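Local coordinates for uncharacterized protein (Enterococcus faecalis, PDB 3CLQ), which is of unknown function but belongs to the AllG family, named for a subunit of oxamate carbamoyltransferase, and may share a related role, at residues Leu79-Ala82 against Asp83-Arg87; Tyr295-Glu298 against Asp299-Leu302. All coordinates share one frame; numbering follows the deposited sequence.

Contact 1. Residues Leu79-Ala82 against Asp83-Arg87; sequences LADA and DRVAR
The carbonyl oxygen Asp81 O is gripped by two successive amides of the same helix. Val85 N donates to Asp81 O at 3.2 Å, the normal i to i+4 helix bond, while Arg84 N at 2.7 Å from Asp81 O adds a bent, weak i to i+3 bond (N-H...O 129°). Straighter bonds run alongside: Asp83 N reaches Leu79 O at 3.1 Å, and Ala86 N reaches Ala82 O at 3.0 Å, the latter at 166°. The Arg84 side chain folds back toward the helix start because its chain is kinked at chi3 (52°). Its guanidinium therefore lies beside Asp81: Asp81 O sits over one face near its margin, and Arg84 NH2 lies 3.4 Å from Asp81 CA. Arg84 NH1 comes to 3.2 Å from Asp81 OD1, a salt bridge of charges alone: the oxygen sits well out of the guanidinium plane and no N-H is aimed at it. The other carboxylate oxygen, Asp81 OD2, accepts a hydrogen bond from Lys77 N, which fixes the carboxylate from the opposite direction along the chain. Asp78 OD1 meanwhile accepts from Asp81 N. On the Val85 side, Val85 CG2 touches Asp81 OD1 at 3.2 Å. Arg84 is exposed. The arrangement is that of a short surface helix, 79-87, held by i to i+4 backbone bonds, which packs on helix 60-73 through Leu79, Ala82 and Asp83 and carries an i to i+3 Asp-Arg ion pair along its first turns.

Contact 2. Residues Tyr295-Glu298 against Asp299-Leu302; sequences YTQE and DAGL
Two overlapping type I beta-turns shape this piece of the loop between strands 280-283 and 304-305, and the side chain of Asp299 folds back into the first of them. That turn spans Thr296 to Asp299 and is closed by Asp299 N bonding to Thr296 O at 2.9 Å. The second, Gln297 to Ala300, is closed by Ala300 N and Gln297 O at 3.2 Å. The carboxylate then turns back on the chain: with CG beside its own backbone N (chi1 -61°), Asp299 OD1 lies 3.3 Å from Thr296 N and accepts its N-H from above the carboxylate plane, at a bent 137°. The same oxygen, Asp299 OD1, rests against the methyl Thr296 CG2 at 3.1 Å, the two side chains crossing at about a right angle. Asp299 OD2 looks the other way, to the edge of the Tyr295 ring, where CD2 is 3.9 Å off; ring and carboxylate planes stand almost perpendicular (85°). Across the second turn, Gln297 bends at chi2 and brings NE2 to 3.7 Å from Ala300 CB. Beyond the turns, Asp299 and Gly301 make backbone hydrogen bonds to Lys390 and Ala388, and Tyr295 packs on Ile394. Asp299 OD1 also lies 2.6 Å from Thr296 O. Such a short oxygen-oxygen distance would be easiest to understand if the acid held a proton, though at this resolution the point stays tentative.

How the contacts relate
From the N terminus, contact 1 comes first, on helix 79-87, which follows helix 60-73 and precedes strand 92-95. Contact 2 opens much later, in the loop leaving strand 280-283 for strand 304-305. Those two strands form opposite edges of one antiparallel sheet, with 266-271 and 257-263 between them, so residues 295-302 lie on the link from edge to edge. Both contacts are local and close no long loop; they follow in series, neither nested nor crossed. The centres of contact 1 and contact 2 are about 27 Å apart, and the nearest atoms of contact 1 and contact 2 about 16 Å, without touching. Contact 1 borders helix 60-73, while contact 2 meets the end of strand 383-388 and the residues that follow it.

Contact 1. Residues Leu79-Ala82 against Asp83-Arg87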
ATOM      1  N   LEU B  79     -24.776 -32.704   1.372  1.00 51.44           N
ATOM      2  CA  LEU B  79     -25.156 -31.734   2.389  1.00 52.16           C
ATOM      3  C   LEU B  79     -26.132 -32.306   3.403  1.00 52.57           C
ATOM      4  O   LEU B  79     -25.801 -32.463   4.580  1.00 52.15           O
ATOM      5  CB  LEU B  79     -25.730 -30.472   1.736  1.00 52.23           C
ATOM      6  CG  LEU B  79     -24.773 -29.288   1.495  1.00 52.32           C
ATOM      7  CD1 LEU B  79     -23.356 -29.728   1.100  1.00 51.80           C
ATOM      8  CD2 LEU B  79     -25.359 -28.315   0.466  1.00 52.17           C
ATOM      9  N   ALA B  80     -27.336 -32.621   2.942  1.00 53.22           N
ATOM     10  CA  ALA B  80     -28.335 -33.218   3.826  1.00 54.42           C
ATOM     11  C   ALA B  80     -27.763 -34.383   4.659  1.00 54.85           C
ATOM     12  O   ALA B  80     -28.107 -34.549   5.840  1.00 54.73           O
ATOM     13  CB  ALA B  80     -29.550 -33.667   3.022  1.00 54.12           C
ATOM     14  N   ASP B  81     -26.885 -35.178   4.039  1.00 55.29           N
ATOM     15  CA  ASP B  81     -26.188 -36.254   4.737  1.00 55.24           C
ATOM     16  C   ASP B  81     -25.224 -35.695   5.781  1.00 54.85           C
ATOM     17  O   ASP B  81     -25.213 -36.150   6.930  1.00 54.44           O
ATOM     18  CB  ASP B  81     -25.440 -37.139   3.731  1.00 56.00           C
ATOM     19  CG  ASP B  81     -24.325 -37.964   4.373  1.00 56.71           C
ATOM     20  OD1 ASP B  81     -24.108 -37.836   5.648  1.00 56.92           O
ATOM     21  OD2 ASP B  81     -23.657 -38.751   3.591  1.00 57.01           O
ATOM     22  N   ALA B  82     -24.421 -34.711   5.374  1.00 54.16           N
ATOM     23  CA  ALA B  82     -23.436 -34.099   6.262  1.00 53.67           C
ATOM     24  C   ALA B  82     -24.045 -33.708   7.600  1.00 53.16           C
ATOM     25  O   ALA B  82     -23.565 -34.125   8.666  1.00 52.16           O
ATOM     26  CB  ALA B  82     -22.816 -32.888   5.591  1.00 54.19           C
ATOM     27  N   ASP B  83     -25.105 -32.895   7.523  1.00 53.37           N
ATOM     28  CA  ASP B  83     -25.892 -32.521   8.689  1.00 54.30           C
ATOM     29  C   ASP B  83     -26.218 -33.717   9.615  1.00 55.11           C
ATOM     30  O   ASP B  83     -26.304 -33.563  10.840  1.00 55.12           O
ATOM     31  CB  ASP B  83     -27.180 -31.819   8.243  1.00 54.01           C
ATOM     32  CG  ASP B  83     -28.035 -31.382   9.410  1.00 54.08           C
ATOM     33  OD1 ASP B  83     -27.450 -31.067  10.479  1.00 54.02           O
ATOM     34  OD2 ASP B  83     -29.288 -31.360   9.272  1.00 54.08           O
ATOM     35  N   ARG B  84     -26.395 -34.906   9.039  1.00 55.54           N
ATOM     36  CA  ARG B  84     -26.630 -36.080   9.870  1.00 56.62           C
ATOM     37  C   ARG B  84     -25.372 -36.507  10.628  1.00 56.46           C
ATOM     38  O   ARG B  84     -25.423 -36.783  11.827  1.00 56.60           O
ATOM     39  CB  ARG B  84     -27.178 -37.240   9.041  1.00 56.74           C
ATOM     40  CG  ARG B  84     -27.842 -38.323   9.868  1.00 57.23           C
ATOM     41  CD  ARG B  84     -28.435 -39.419   8.984  1.00 57.53           C
ATOM     42  NE  ARG B  84     -27.437 -39.918   8.041  1.00 58.43           N
ATOM     43  CZ  ARG B  84     -27.337 -39.499   6.779  1.00 58.69           C
ATOM     44  NH1 ARG B  84     -26.386 -39.995   5.995  1.00 58.77           N
ATOM     45  NH2 ARG B  84     -28.190 -38.583   6.297  1.00 58.87           N
ATOM     46  N   VAL B  85     -24.243 -36.555   9.930  1.00 56.25           N
ATOM     47  CA  VAL B  85     -22.978 -36.952  10.550  1.00 56.14           C
ATOM     48  C   VAL B  85     -22.563 -36.023  11.696  1.00 56.00           C
ATOM     49  O   VAL B  85     -22.101 -36.486  12.752  1.00 55.99           O
ATOM     50  CB  VAL B  85     -21.842 -37.000   9.509  1.00 56.28           C
ATOM     51  CG1 VAL B  85     -20.568 -37.583  10.121  1.00 55.94           C
ATOM     52  CG2 VAL B  85     -22.281 -37.800   8.297  1.00 56.08           C
ATOM     53  N   ALA B  86     -22.724 -34.714  11.483  1.00 55.27           N
ATOM     54  CA  ALA B  86     -22.363 -33.739  12.512  1.00 55.03           C
ATOM     55  C   ALA B  86     -23.151 -33.949  13.813  1.00 54.39           C
ATOM     56  O   ALA B  86     -22.588 -33.856  14.915  1.00 53.34           O
ATOM     57  CB  ALA B  86     -22.540 -32.312  11.989  1.00 54.99           C
ATOM     58  N   ARG B  87     -24.448 -34.251  13.662  1.00 54.36           N
ATOM     59  CA  ARG B  87     -25.351 -34.486  14.799  1.00 54.25           C
ATOM     60  C   ARG B  87     -25.092 -35.797  15.554  1.00 54.08           C
ATOM     61  O   ARG B  87     -25.507 -35.932  16.711  1.00 54.21           O
ATOM     62  CB  ARG B  87     -26.816 -34.446  14.341  1.00 54.01           C
ATOM     63  CG  ARG B  87     -27.324 -33.061  14.007  1.00 53.73           C
ATOM     64  CD  ARG B  87     -28.766 -33.096  13.543  1.00 53.59           C
ATOM     65  NE  ARG B  87     -29.474 -31.898  13.982  1.00 53.86           N
ATOM     66  CZ  ARG B  87     -29.372 -30.707  13.393  1.00 54.30           C
ATOM     67  NH1 ARG B  87     -28.600 -30.545  12.329  1.00 54.39           N
ATOM     68  NH2 ARG B  87     -30.043 -29.669  13.868  1.00 54.48           N
TER

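Contact 2. Residues Tyr295-Glu298 against Asp299-Leu302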
ATOM      1  N   TYR B 295     -29.998  -4.731   0.155  1.00 59.18           N
ATOM      2  CA  TYR B 295     -29.999  -5.380   1.457  1.00 58.41           C
ATOM      3  C   TYR B 295     -30.358  -4.415   2.584  1.00 57.84           C
ATOM      4  O   TYR B 295     -30.222  -3.198   2.443  1.00 57.66           O
ATOM      5  CB  TYR B 295     -28.640  -6.005   1.727  1.00 59.10           C
ATOM      6  CG  TYR B 295     -28.437  -7.292   0.990  1.00 59.30           C
ATOM      7  CD1 TYR B 295     -27.497  -7.401  -0.028  1.00 59.30           C
ATOM      8  CD2 TYR B 295     -29.194  -8.406   1.306  1.00 59.17           C
ATOM      9  CE1 TYR B 295     -27.315  -8.599  -0.706  1.00 59.00           C
ATOM     10  CE2 TYR B 295     -29.024  -9.599   0.639  1.00 59.26           C
ATOM     11  CZ  TYR B 295     -28.084  -9.693  -0.365  1.00 59.20           C
ATOM     12  OH  TYR B 295     -27.939 -10.897  -1.014  1.00 59.36           O
ATOM     13  N   THR B 296     -30.818  -4.967   3.701  1.00 57.11           N
ATOM     14  CA  THR B 296     -31.174  -4.170   4.869  1.00 56.97           C
ATOM     15  C   THR B 296     -30.796  -4.880   6.159  1.00 56.70           C
ATOM     16  O   THR B 296     -30.589  -6.082   6.177  1.00 56.65           O
ATOM     17  CB  THR B 296     -32.676  -3.813   4.912  1.00 57.39           C
ATOM     18  OG1 THR B 296     -33.112  -3.751   6.278  1.00 57.54           O
ATOM     19  CG2 THR B 296     -33.515  -4.859   4.172  1.00 57.88           C
ATOM     20  N   GLN B 297     -30.743  -4.124   7.245  1.00 56.79           N
ATOM     21  CA  GLN B 297     -30.189  -4.595   8.513  1.00 56.71           C
ATOM     22  C   GLN B 297     -30.873  -5.832   9.152  1.00 57.46           C
ATOM     23  O   GLN B 297     -30.243  -6.570   9.915  1.00 57.90           O
ATOM     24  CB  GLN B 297     -30.071  -3.395   9.472  1.00 56.10           C
ATOM     25  CG  GLN B 297     -30.256  -3.678  10.932  1.00 55.65           C
ATOM     26  CD  GLN B 297     -29.088  -4.390  11.563  1.00 55.99           C
ATOM     27  OE1 GLN B 297     -29.105  -4.635  12.758  1.00 56.54           O
ATOM     28  NE2 GLN B 297     -28.071  -4.730  10.774  1.00 55.63           N
ATOM     29  N   GLU B 298     -32.139  -6.092   8.832  1.00 57.85           N
ATOM     30  CA  GLU B 298     -32.791  -7.287   9.376  1.00 58.29           C
ATOM     31  C   GLU B 298     -32.389  -8.530   8.614  1.00 58.01           C
ATOM     32  O   GLU B 298     -32.846  -9.622   8.926  1.00 58.44           O
ATOM     33  CB  GLU B 298     -34.323  -7.183   9.374  1.00 58.98           C
ATOM     34  CG  GLU B 298     -34.913  -6.227  10.402  1.00 59.67           C
ATOM     35  CD  GLU B 298     -34.983  -4.799   9.879  1.00 60.19           C
ATOM     36  OE1 GLU B 298     -36.119  -4.303   9.666  1.00 60.08           O
ATOM     37  OE2 GLU B 298     -33.904  -4.189   9.659  1.00 59.81           O
ATOM     38  N   ASP B 299     -31.562  -8.371   7.593  1.00 57.51           N
ATOM     39  CA  ASP B 299     -31.044  -9.532   6.898  1.00 57.48           C
ATOM     40  C   ASP B 299     -29.844 -10.085   7.662  1.00 57.55           C
ATOM     41  O   ASP B 299     -29.519 -11.266   7.545  1.00 57.32           O
ATOM     42  CB  ASP B 299     -30.644  -9.184   5.461  1.00 57.83           C
ATOM     43  CG  ASP B 299     -31.815  -8.672   4.632  1.00 58.82           C
ATOM     44  OD1 ASP B 299     -32.332  -7.577   4.952  1.00 59.31           O
ATOM     45  OD2 ASP B 299     -32.216  -9.353   3.655  1.00 58.89           O
ATOM     46  N   ALA B 300     -29.210  -9.218   8.460  1.00 57.31           N
ATOM     47  CA  ALA B 300     -27.913  -9.492   9.085  1.00 56.61           C
ATOM     48  C   ALA B 300     -27.934 -10.547  10.184  1.00 56.49           C
ATOM     49  O   ALA B 300     -28.939 -10.722  10.878  1.00 56.33           O
ATOM     50  CB  ALA B 300     -27.335  -8.209   9.630  1.00 56.85           C
ATOM     51  N   GLY B 301     -26.814 -11.246  10.334  1.00 56.29           N
ATOM     52  CA  GLY B 301     -26.623 -12.161  11.445  1.00 56.89           C
ATOM     53  C   GLY B 301     -25.930 -11.447  12.586  1.00 57.82           C
ATOM     54  O   GLY B 301     -25.466 -10.310  12.434  1.00 58.79           O
ATOM     55  N   LEU B 302     -25.850 -12.106  13.737  1.00 58.29           N
ATOM     56  CA  LEU B 302     -25.056 -11.590  14.852  1.00 58.87           C
ATOM     57  C   LEU B 302     -23.535 -11.720  14.582  1.00 59.74           C
ATOM     58  O   LEU B 302     -23.080 -12.654  13.917  1.00 59.54           O
ATOM     59  CB  LEU B 302     -25.433 -12.295  16.164  1.00 58.18           C
ATOM     60  CG  LEU B 302     -26.922 -12.379  16.540  1.00 58.03           C
ATOM     61  CD1 LEU B 302     -27.311 -13.797  16.923  1.00 57.43           C
ATOM     62  CD2 LEU B 302     -27.301 -11.406  17.646  1.00 57.72           C
TER